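Local coordinates for DUF2666 domain-containing protein (Pyrococcus furiosus, PDB 3V68) that is of unknown function but probably binds double-stranded DNA, at residues A[131-139]-A[148-156]; A[174-184]-A[220-228]. One frame throughout, in Å; residues are numbered along the deposited sequence. Where two conformers were deposited one is given.

Contact 1 (A[131-139]-A[148-156]); sequences RYEEDHINF and VVKRMIIDE
Arg151 reaches across from strand 148-153 to lie alongside Asn138 and cross Tyr132 at about a right angle. Its CB sits 3.2 Å from Ile137 O and close to the CA of Asn138. Its place on the strand puts it on the same face as Asn138; from there CG, set between the backbone N and the carbonyl carbon (chi1 62°), and a chain extended to NE carry it past the amide to the phenol. CD passes Asn138 OD1 at 3.7 Å and Tyr132 OH at 3.5 Å. The guanidinium then lies between two neighbours, Val149 CG1 over the centre of one face and Tyr132 OH over the rim of the other; Tyr132 OH is 3.4 Å from Arg151 NE at an angle too poor for a hydrogen bond, and the tyrosine ring stands 72° from the guanidinium plane. NH1 ends in a weak hydrogen bond to Thr140, which also bonds Asn138 OD1.

Strands 136-143 and 146-153 form a beta hairpin in a four-stranded antiparallel sheet, 146-153 being an outermost strand within the chain. Ile137 pairs with Met152 and Phe139 with Lys150 through two backbone hydrogen bonds each. Beyond them, Ile154 N donates almost straight (178°) to Asp135 O, 2.7 Å away.

On the face of Ile137 and Phe139, Ile137 CG1 meets Ile154 CD1 at 3.9 Å, and Val148 CG1 touches the edge of the Phe139 ring; helices 160-181 and 26-43 pack against this face. On the other, Ile153 CD1 lies over a face of the Tyr132 ring and 3.6 Å from Glu134 CG. The imidazole of His136 is held at both nitrogens, ND1 donating in the ring plane to Glu134 O and NE2 bonding Thr9 on strand 5-12.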
loop_
_atom_site.group_PDB
_atom_site.type_symbol
_atom_site.label_atom_id
_atom_site.label_comp_id
_atom_site.label_asym_id
_atom_site.label_seq_id
_atom_site.Cartn_x
_atom_site.Cartn_y
_atom_site.Cartn_z
ATOM N N ARG A 131 0.012 -22.571 5.000
ATOM C CA ARG A 131 0.392 -23.551 3.977
ATOM C C ARG A 131 1.749 -24.213 4.262
ATOM O O ARG A 131 2.015 -25.324 3.800
ATOM C CB ARG A 131 0.374 -22.896 2.585
ATOM C CG ARG A 131 0.654 -23.828 1.388
ATOM C CD ARG A 131 -0.235 -25.077 1.373
ATOM N NE ARG A 131 -1.638 -24.783 1.083
ATOM C CZ ARG A 131 -2.198 -24.883 -0.121
ATOM N NH1 ARG A 131 -1.484 -25.270 -1.172
ATOM N NH2 ARG A 131 -3.484 -24.599 -0.274
ATOM N N TYR A 132 2.590 -23.530 5.032
ATOM C CA TYR A 132 3.924 -24.025 5.361
ATOM C C TYR A 132 4.133 -24.042 6.868
ATOM O O TYR A 132 3.616 -23.185 7.585
ATOM C CB TYR A 132 4.994 -23.165 4.684
ATOM C CG TYR A 132 4.840 -23.098 3.181
ATOM C CD1 TYR A 132 5.418 -24.065 2.360
ATOM C CD2 TYR A 132 4.107 -22.071 2.578
ATOM C CE1 TYR A 132 5.275 -24.012 0.976
ATOM C CE2 TYR A 132 3.957 -22.012 1.196
ATOM C CZ TYR A 132 4.544 -22.986 0.402
ATOM O OH TYR A 132 4.402 -22.935 -0.964
ATOM N N GLU A 133 4.891 -25.028 7.340
ATOM C CA GLU A 133 5.175 -25.169 8.768
ATOM C C GLU A 133 6.190 -24.137 9.247
ATOM O O GLU A 133 6.113 -23.655 10.375
ATOM C CB GLU A 133 5.667 -26.580 9.084
ATOM C CG GLU A 133 4.611 -27.660 8.891
ATOM C CD GLU A 133 5.047 -29.009 9.426
ATOM O OE1 GLU A 133 5.059 -29.984 8.644
ATOM O OE2 GLU A 133 5.381 -29.096 10.627
ATOM N N GLU A 134 7.146 -23.812 8.387
ATOM C CA GLU A 134 8.133 -22.786 8.695
ATOM C C GLU A 134 7.513 -21.404 8.552
ATOM O O GLU A 134 6.492 -21.243 7.877
ATOM C CB GLU A 134 9.366 -22.913 7.794
ATOM C CG GLU A 134 9.069 -23.232 6.334
ATOM C CD GLU A 134 8.938 -24.719 6.062
ATOM O OE1 GLU A 134 9.867 -25.478 6.412
ATOM O OE2 GLU A 134 7.906 -25.129 5.489
ATOM N N ASP A 135 8.132 -20.421 9.200
ATOM C CA ASP A 135 7.773 -19.019 9.014
ATOM C C ASP A 135 7.814 -18.684 7.526
ATOM O O ASP A 135 8.697 -19.151 6.804
ATOM C CB ASP A 135 8.732 -18.106 9.791
ATOM C CG ASP A 135 8.410 -18.031 11.279
ATOM O OD1 ASP A 135 7.455 -18.694 11.742
ATOM O OD2 ASP A 135 9.129 -17.301 11.994
ATOM N N HIS A 136 6.851 -17.887 7.069
ATOM C CA HIS A 136 6.698 -17.622 5.640
ATOM C C HIS A 136 5.709 -16.498 5.359
ATOM O O HIS A 136 4.925 -16.106 6.225
ATOM C CB HIS A 136 6.191 -18.878 4.921
ATOM C CG HIS A 136 4.775 -19.224 5.262
ATOM N ND1 HIS A 136 4.440 -19.928 6.398
ATOM C CD2 HIS A 136 3.607 -18.920 4.647
ATOM C CE1 HIS A 136 3.126 -20.068 6.453
ATOM N NE2 HIS A 136 2.596 -19.459 5.406
ATOM N N ILE A 137 5.761 -16.000 4.127
ATOM C CA ILE A 137 4.691 -15.211 3.532
ATOM C C ILE A 137 4.249 -15.977 2.291
ATOM O O ILE A 137 5.087 -16.450 1.526
ATOM C CB ILE A 137 5.178 -13.801 3.100
ATOM C CG1 ILE A 137 5.949 -13.092 4.231
ATOM C CG2 ILE A 137 4.009 -12.959 2.561
ATOM C CD1 ILE A 137 5.130 -12.743 5.463
ATOM N N ASN A 138 2.940 -16.104 2.091
ATOM C CA ASN A 138 2.416 -16.833 0.937
ATOM C C ASN A 138 1.173 -16.187 0.323
ATOM O O ASN A 138 0.098 -16.200 0.926
ATOM C CB ASN A 138 2.142 -18.299 1.317
ATOM C CG ASN A 138 1.276 -19.022 0.301
ATOM O OD1 ASN A 138 1.449 -18.870 -0.910
ATOM N ND2 ASN A 138 0.325 -19.811 0.796
ATOM N N PHE A 139 1.336 -15.614 -0.869
ATOM C CA PHE A 139 0.209 -15.196 -1.700
ATOM C C PHE A 139 0.209 -16.044 -2.960
ATOM O O PHE A 139 1.134 -15.965 -3.770
ATOM C CB PHE A 139 0.290 -13.708 -2.070
ATOM C CG PHE A 139 -0.868 -13.222 -2.913
ATOM C CD1 PHE A 139 -2.009 -12.714 -2.309
ATOM C CD2 PHE A 139 -0.820 -13.282 -4.308
ATOM C CE1 PHE A 139 -3.084 -12.263 -3.068
ATOM C CE2 PHE A 139 -1.893 -12.840 -5.083
ATOM C CZ PHE A 139 -3.033 -12.329 -4.457
ATOM N N VAL A 148 -0.539 -15.608 -10.054
ATOM C CA VAL A 148 0.474 -14.892 -9.281
ATOM C C VAL A 148 0.919 -15.771 -8.119
ATOM O O VAL A 148 0.097 -16.282 -7.353
ATOM C CB VAL A 148 -0.053 -13.530 -8.726
ATOM C CG1 VAL A 148 0.938 -12.931 -7.720
ATOM C CG2 VAL A 148 -0.303 -12.544 -9.850
ATOM N N VAL A 149 2.225 -15.961 -7.998
ATOM C CA VAL A 149 2.780 -16.665 -6.855
ATOM C C VAL A 149 3.857 -15.780 -6.254
ATOM O O VAL A 149 4.903 -15.554 -6.867
ATOM C CB VAL A 149 3.337 -18.049 -7.245
ATOM C CG1 VAL A 149 4.056 -18.692 -6.074
ATOM C CG2 VAL A 149 2.216 -18.954 -7.751
ATOM N N LYS A 150 3.579 -15.260 -5.063
ATOM C CA LYS A 150 4.515 -14.390 -4.362
ATOM C C LYS A 150 4.679 -14.920 -2.950
ATOM O O LYS A 150 3.849 -14.669 -2.066
ATOM C CB LYS A 150 4.038 -12.932 -4.392
ATOM C CG LYS A 150 4.167 -12.290 -5.773
ATOM C CD LYS A 150 3.625 -10.868 -5.841
ATOM C CE LYS A 150 3.855 -10.284 -7.236
ATOM N NZ LYS A 150 3.454 -8.852 -7.356
ATOM N N ARG A 151 5.738 -15.698 -2.752
ATOM C CA ARG A 151 5.954 -16.353 -1.473
ATOM C C ARG A 151 7.428 -16.569 -1.153
ATOM O O ARG A 151 8.280 -16.566 -2.046
ATOM C CB ARG A 151 5.181 -17.680 -1.404
ATOM C CG ARG A 151 5.597 -18.710 -2.428
ATOM C CD ARG A 151 4.574 -19.830 -2.542
ATOM N NE ARG A 151 4.945 -20.778 -3.591
ATOM C CZ ARG A 151 4.097 -21.586 -4.223
ATOM N NH1 ARG A 151 2.799 -21.567 -3.933
ATOM N NH2 ARG A 151 4.548 -22.407 -5.164
ATOM N N MET A 152 7.716 -16.728 0.132
ATOM C CA MET A 152 9.039 -17.148 0.578
ATOM C C MET A 152 9.020 -17.658 2.008
ATOM O O MET A 152 8.154 -17.288 2.806
ATOM C CB MET A 152 10.077 -16.030 0.423
ATOM C CG MET A 152 9.901 -14.871 1.359
ATOM S SD MET A 152 11.112 -13.582 1.043
ATOM C CE MET A 152 10.360 -12.284 1.994
ATOM N N ILE A 153 9.981 -18.524 2.306
ATOM C CA ILE A 153 10.242 -18.990 3.657
ATOM C C ILE A 153 11.049 -17.921 4.392
ATOM O O ILE A 153 11.932 -17.292 3.803
ATOM C CB ILE A 153 11.040 -20.326 3.630
ATOM C CG1 ILE A 153 10.316 -21.393 2.787
ATOM C CG2 ILE A 153 11.369 -20.820 5.042
ATOM C CD1 ILE A 153 8.849 -21.639 3.141
ATOM N N ILE A 154 10.737 -17.717 5.669
ATOM C CA ILE A 154 11.466 -16.763 6.503
ATOM C C ILE A 154 12.422 -17.488 7.453
ATOM O O ILE A 154 12.000 -18.329 8.257
ATOM C CB ILE A 154 10.513 -15.821 7.287
ATOM C CG1 ILE A 154 9.656 -14.994 6.317
ATOM C CG2 ILE A 154 11.305 -14.899 8.215
ATOM C CD1 ILE A 154 8.511 -14.240 6.973
ATOM N N ASP A 155 13.705 -17.154 7.328
ATOM C CA ASP A 155 14.774 -17.661 8.188
ATOM C C ASP A 155 15.241 -16.577 9.145
ATOM O O ASP A 155 14.818 -15.421 9.060
ATOM C CB ASP A 155 15.983 -18.079 7.341
ATOM C CG ASP A 155 15.812 -19.430 6.683
ATOM O OD1 ASP A 155 14.979 -20.240 7.147
ATOM O OD2 ASP A 155 16.535 -19.687 5.697
ATOM N N GLU A 156 16.139 -16.961 10.048
ATOM C CA GLU A 156 16.816 -16.014 10.925
ATOM C C GLU A 156 17.761 -15.124 10.112
ATOM O O GLU A 156 18.146 -14.041 10.560
ATOM C CB GLU A 156 17.590 -16.759 12.021
ATOM C CG GLU A 156 16.723 -17.605 12.965
ATOM C CD GLU A 156 16.173 -18.871 12.313
ATOM O OE1 GLU A 156 16.921 -19.544 11.567
ATOM O OE2 GLU A 156 14.987 -19.190 12.547
HETATM O O HOH W 1 12.075 -17.109 11.266
#

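Contact 2 (A[174-184]-A[220-228]); sequences AVNKIKDFADV and FEVRYAARE
Tyr224 drives its ring from helix 219-231 into the side of helix 160-181, where OH donates to Val175 O at 2.6 Å, in the carbonyl plane and on a lone pair. This end is tight: Ile178 CB lies 3.2 Å from Tyr224 OH, and Val175 CG1 approaches Tyr224 CE1. Lys179 CB sits over one ring face in a CH-pi contact, 4.2 Å from the centroid of the Tyr224 ring, while its chain crosses the phenol at about a right angle. Val184 CG1 adds an oblique contact at Tyr224 CD2.

Phe220 crosses Ile178 at about a right angle, and Phe220 CG lies 3.9 Å from Ala182 CB, just where a Schellman motif with Asp183 at C-prime ends the helix and turns Val184 toward the partner.

The margins are more open to solvent: Glu221, partly exposed, slides past Val184, and Arg227, also partly exposed, comes no closer than 4.2 Å, from NE to Val175 CG1, its polar end turned to a salt bridge with Asp238. The segment axes come no nearer than 10.4 Å and cross at -135°. Helix 26-43 packs against Ile178 and Phe220, and helix 186-192 against Val184 and Tyr224.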
loop_
_atom_site.group_PDB
_atom_site.type_symbol
_atom_site.label_atom_id
_atom_site.label_comp_id
_atom_site.label_asym_id
_atom_site.label_seq_id
_atom_site.Cartn_x
_atom_site.Cartn_y
_atom_site.Cartn_z
ATOM N N ALA A 174 -2.611 -6.785 -5.462
ATOM C CA ALA A 174 -3.971 -6.573 -4.987
ATOM C C ALA A 174 -4.571 -5.300 -5.568
ATOM O O ALA A 174 -5.677 -5.324 -6.095
ATOM C CB ALA A 174 -4.019 -6.548 -3.461
ATOM N N VAL A 175 -3.829 -4.200 -5.483
ATOM C CA VAL A 175 -4.278 -2.910 -6.012
ATOM C C VAL A 175 -4.505 -2.978 -7.527
ATOM O O VAL A 175 -5.503 -2.463 -8.035
ATOM C CB VAL A 175 -3.296 -1.766 -5.633
ATOM C CG1 VAL A 175 -3.703 -0.449 -6.288
ATOM C CG2 VAL A 175 -3.251 -1.590 -4.128
ATOM N N ASN A 176 -3.597 -3.637 -8.241
ATOM C CA ASN A 176 -3.734 -3.795 -9.689
ATOM C C ASN A 176 -4.981 -4.597 -10.068
ATOM O O ASN A 176 -5.690 -4.249 -11.013
ATOM C CB ASN A 176 -2.479 -4.450 -10.279
ATOM C CG ASN A 176 -2.597 -4.711 -11.774
ATOM O OD1 ASN A 176 -2.931 -3.816 -12.547
ATOM N ND2 ASN A 176 -2.316 -5.938 -12.181
ATOM N N LYS A 177 -5.252 -5.661 -9.320
ATOM C CA LYS A 177 -6.285 -6.612 -9.716
ATOM C C LYS A 177 -7.687 -6.297 -9.203
ATOM O O LYS A 177 -8.667 -6.732 -9.800
ATOM C CB LYS A 177 -5.881 -8.046 -9.356
ATOM C CG LYS A 177 -4.672 -8.569 -10.139
ATOM C CD LYS A 177 -4.892 -8.553 -11.662
ATOM C CE LYS A 177 -5.992 -9.518 -12.101
ATOM N NZ LYS A 177 -6.220 -9.433 -13.570
ATOM N N ILE A 178 -7.797 -5.555 -8.101
ATOM C CA ILE A 178 -9.119 -5.181 -7.589
ATOM C C ILE A 178 -9.939 -4.449 -8.661
ATOM O O ILE A 178 -11.131 -4.717 -8.826
ATOM C CB ILE A 178 -9.037 -4.356 -6.272
ATOM C CG1 ILE A 178 -8.605 -5.250 -5.109
ATOM C CG2 ILE A 178 -10.392 -3.713 -5.931
ATOM C CD1 ILE A 178 -8.075 -4.480 -3.902
ATOM N N LYS A 179 -9.295 -3.546 -9.395
ATOM C CA LYS A 179 -9.988 -2.806 -10.447
ATOM C C LYS A 179 -10.449 -3.677 -11.628
ATOM O O LYS A 179 -11.353 -3.288 -12.367
ATOM C CB LYS A 179 -9.171 -1.598 -10.920
ATOM C CG LYS A 179 -7.674 -1.795 -10.948
ATOM C CD LYS A 179 -6.990 -0.608 -11.616
ATOM C CE LYS A 179 -5.506 -0.864 -11.827
ATOM N NZ LYS A 179 -5.234 -1.962 -12.808
ATOM N N ASP A 180 -9.839 -4.851 -11.790
ATOM C CA ASP A 180 -10.284 -5.829 -12.792
ATOM C C ASP A 180 -11.515 -6.594 -12.313
ATOM O O ASP A 180 -12.497 -6.739 -13.054
ATOM C CB ASP A 180 -9.167 -6.820 -13.137
ATOM C CG ASP A 180 -8.014 -6.174 -13.891
ATOM O OD1 ASP A 180 -8.223 -5.134 -14.555
ATOM O OD2 ASP A 180 -6.891 -6.722 -13.830
ATOM N N PHE A 181 -11.459 -7.083 -11.078
ATOM C CA PHE A 181 -12.563 -7.859 -10.519
ATOM C C PHE A 181 -13.776 -7.008 -10.176
ATOM O O PHE A 181 -14.906 -7.498 -10.212
ATOM C CB PHE A 181 -12.096 -8.692 -9.323
ATOM C CG PHE A 181 -11.212 -9.834 -9.718
ATOM C CD1 PHE A 181 -9.836 -9.766 -9.546
ATOM C CD2 PHE A 181 -11.757 -10.965 -10.312
ATOM C CE1 PHE A 181 -9.018 -10.826 -9.935
ATOM C CE2 PHE A 181 -10.949 -12.023 -10.705
ATOM C CZ PHE A 181 -9.577 -11.953 -10.517
ATOM N N ALA A 182 -13.548 -5.734 -9.870
ATOM C CA ALA A 182 -14.642 -4.813 -9.586
ATOM C C ALA A 182 -15.030 -3.934 -10.787
ATOM O O ALA A 182 -15.854 -3.026 -10.651
ATOM C CB ALA A 182 -14.314 -3.963 -8.367
ATOM N N ASP A 183 -14.461 -4.222 -11.957
ATOM C CA ASP A 183 -14.736 -3.444 -13.187
ATOM C C ASP A 183 -14.658 -1.932 -12.951
ATOM O O ASP A 183 -15.596 -1.194 -13.267
ATOM C CB ASP A 183 -16.103 -3.804 -13.792
ATOM C CG ASP A 183 -16.121 -5.164 -14.460
ATOM O OD1 ASP A 183 -17.227 -5.615 -14.827
ATOM O OD2 ASP A 183 -15.047 -5.777 -14.635
ATOM N N VAL A 184 -13.547 -1.488 -12.369
ATOM C CA VAL A 184 -13.296 -0.065 -12.152
ATOM C C VAL A 184 -12.748 0.527 -13.448
ATOM O O VAL A 184 -11.747 0.042 -13.981
ATOM C CB VAL A 184 -12.283 0.157 -10.996
ATOM C CG1 VAL A 184 -11.828 1.610 -10.922
ATOM C CG2 VAL A 184 -12.864 -0.298 -9.652
ATOM N N PHE A 220 -15.318 0.678 -4.386
ATOM C CA PHE A 220 -14.012 0.365 -4.967
ATOM C C PHE A 220 -13.465 1.502 -5.809
ATOM O O PHE A 220 -12.288 1.864 -5.692
ATOM C CB PHE A 220 -14.065 -0.948 -5.746
ATOM C CG PHE A 220 -14.373 -2.126 -4.878
ATOM C CD1 PHE A 220 -13.396 -2.652 -4.032
ATOM C CD2 PHE A 220 -15.645 -2.687 -4.868
ATOM C CE1 PHE A 220 -13.682 -3.733 -3.204
ATOM C CE2 PHE A 220 -15.939 -3.771 -4.038
ATOM C CZ PHE A 220 -14.955 -4.291 -3.209
ATOM N N GLU A 221 -14.331 2.084 -6.634
ATOM C CA GLU A 221 -13.955 3.196 -7.500
ATOM C C GLU A 221 -13.372 4.394 -6.744
ATOM O O GLU A 221 -12.448 5.044 -7.240
ATOM C CB GLU A 221 -15.148 3.640 -8.348
ATOM C CG GLU A 221 -15.590 2.613 -9.383
ATOM C CD GLU A 221 -16.959 2.922 -9.972
ATOM O OE1 GLU A 221 -17.815 3.485 -9.262
ATOM O OE2 GLU A 221 -17.190 2.592 -11.149
ATOM N N VAL A 222 -13.901 4.676 -5.552
ATOM C CA VAL A 222 -13.414 5.808 -4.751
ATOM C C VAL A 222 -11.983 5.630 -4.233
ATOM O O VAL A 222 -11.273 6.616 -4.074
ATOM C CB VAL A 222 -14.373 6.211 -3.595
ATOM C CG1 VAL A 222 -15.737 6.617 -4.152
ATOM C CG2 VAL A 222 -14.486 5.099 -2.549
ATOM N N ARG A 223 -11.566 4.386 -3.985
ATOM C CA ARG A 223 -10.176 4.108 -3.591
ATOM C C ARG A 223 -9.196 4.493 -4.692
ATOM O O ARG A 223 -8.088 4.952 -4.409
ATOM C CB ARG A 223 -9.966 2.632 -3.222
ATOM C CG ARG A 223 -10.176 2.298 -1.753
ATOM C CD ARG A 223 -11.653 2.305 -1.399
ATOM N NE ARG A 223 -11.854 2.206 0.039
ATOM C CZ ARG A 223 -13.035 2.271 0.643
ATOM N NH1 ARG A 223 -14.152 2.434 -0.060
ATOM N NH2 ARG A 223 -13.094 2.176 1.966
ATOM N N TYR A 224 -9.609 4.303 -5.942
ATOM C CA TYR A 224 -8.761 4.652 -7.077
ATOM C C TYR A 224 -8.804 6.146 -7.362
ATOM O O TYR A 224 -7.791 6.737 -7.733
ATOM C CB TYR A 224 -9.119 3.800 -8.299
ATOM C CG TYR A 224 -8.768 2.354 -8.058
ATOM C CD1 TYR A 224 -7.462 1.906 -8.237
ATOM C CD2 TYR A 224 -9.723 1.452 -7.589
ATOM C CE1 TYR A 224 -7.119 0.579 -7.983
ATOM C CE2 TYR A 224 -9.393 0.128 -7.331
ATOM C CZ TYR A 224 -8.096 -0.296 -7.535
ATOM O OH TYR A 224 -7.781 -1.601 -7.275
ATOM N N ALA A 225 -9.964 6.762 -7.147
ATOM C CA ALA A 225 -10.079 8.206 -7.255
ATOM C C ALA A 225 -9.204 8.894 -6.213
ATOM O O ALA A 225 -8.527 9.868 -6.526
ATOM C CB ALA A 225 -11.530 8.644 -7.132
ATOM N N ALA A 226 -9.198 8.375 -4.981
ATOM C CA ALA A 226 -8.317 8.931 -3.955
ATOM C C ALA A 226 -6.847 8.809 -4.347
ATOM O O ALA A 226 -6.083 9.765 -4.208
ATOM C CB ALA A 226 -8.573 8.278 -2.604
ATOM N N ARG A 227 -6.458 7.642 -4.851
ATOM C CA ARG A 227 -5.081 7.420 -5.278
ATOM C C ARG A 227 -4.703 8.349 -6.431
ATOM O O ARG A 227 -3.608 8.907 -6.441
ATOM C CB ARG A 227 -4.868 5.958 -5.656
ATOM C CG ARG A 227 -4.724 5.069 -4.434
ATOM C CD ARG A 227 -4.939 3.602 -4.762
ATOM N NE ARG A 227 -4.473 2.767 -3.657
ATOM C CZ ARG A 227 -5.144 2.570 -2.524
ATOM N NH1 ARG A 227 -6.336 3.131 -2.330
ATOM N NH2 ARG A 227 -4.617 1.808 -1.579
ATOM N N GLU A 228 -5.607 8.513 -7.394
ATOM C CA GLU A 228 -5.348 9.408 -8.518
ATOM C C GLU A 228 -5.192 10.856 -8.062
ATOM O O GLU A 228 -4.275 11.554 -8.507
ATOM C CB GLU A 228 -6.438 9.281 -9.588
ATOM C CG GLU A 228 -6.180 10.106 -10.860
ATOM C CD GLU A 228 -4.924 9.705 -11.625
ATOM O OE1 GLU A 228 -4.410 8.585 -11.431
ATOM O OE2 GLU A 228 -4.460 10.521 -12.450
#

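Following the chain from the N terminus, strand 5-12 comes first and later borders strand 136-143 in the sheet. Contact 1 then closes a short hairpin, eight residues separating its segments. The chain leaves strand 146-153 for helix 160-181, whose C-terminal part opens contact 2; that contact closes a longer loop of 35 residues, more than half helical. The two loops neither nest nor cross but follow in series, and the contact centres lie 27 Å apart. Helix 160-181 runs from one to the other: its earlier turns receive Ile137 and Met152 from the hairpin, its last turns receive helix 219-231. Helix 26-43 packs on both contacts, a second tie between sheet and helical region.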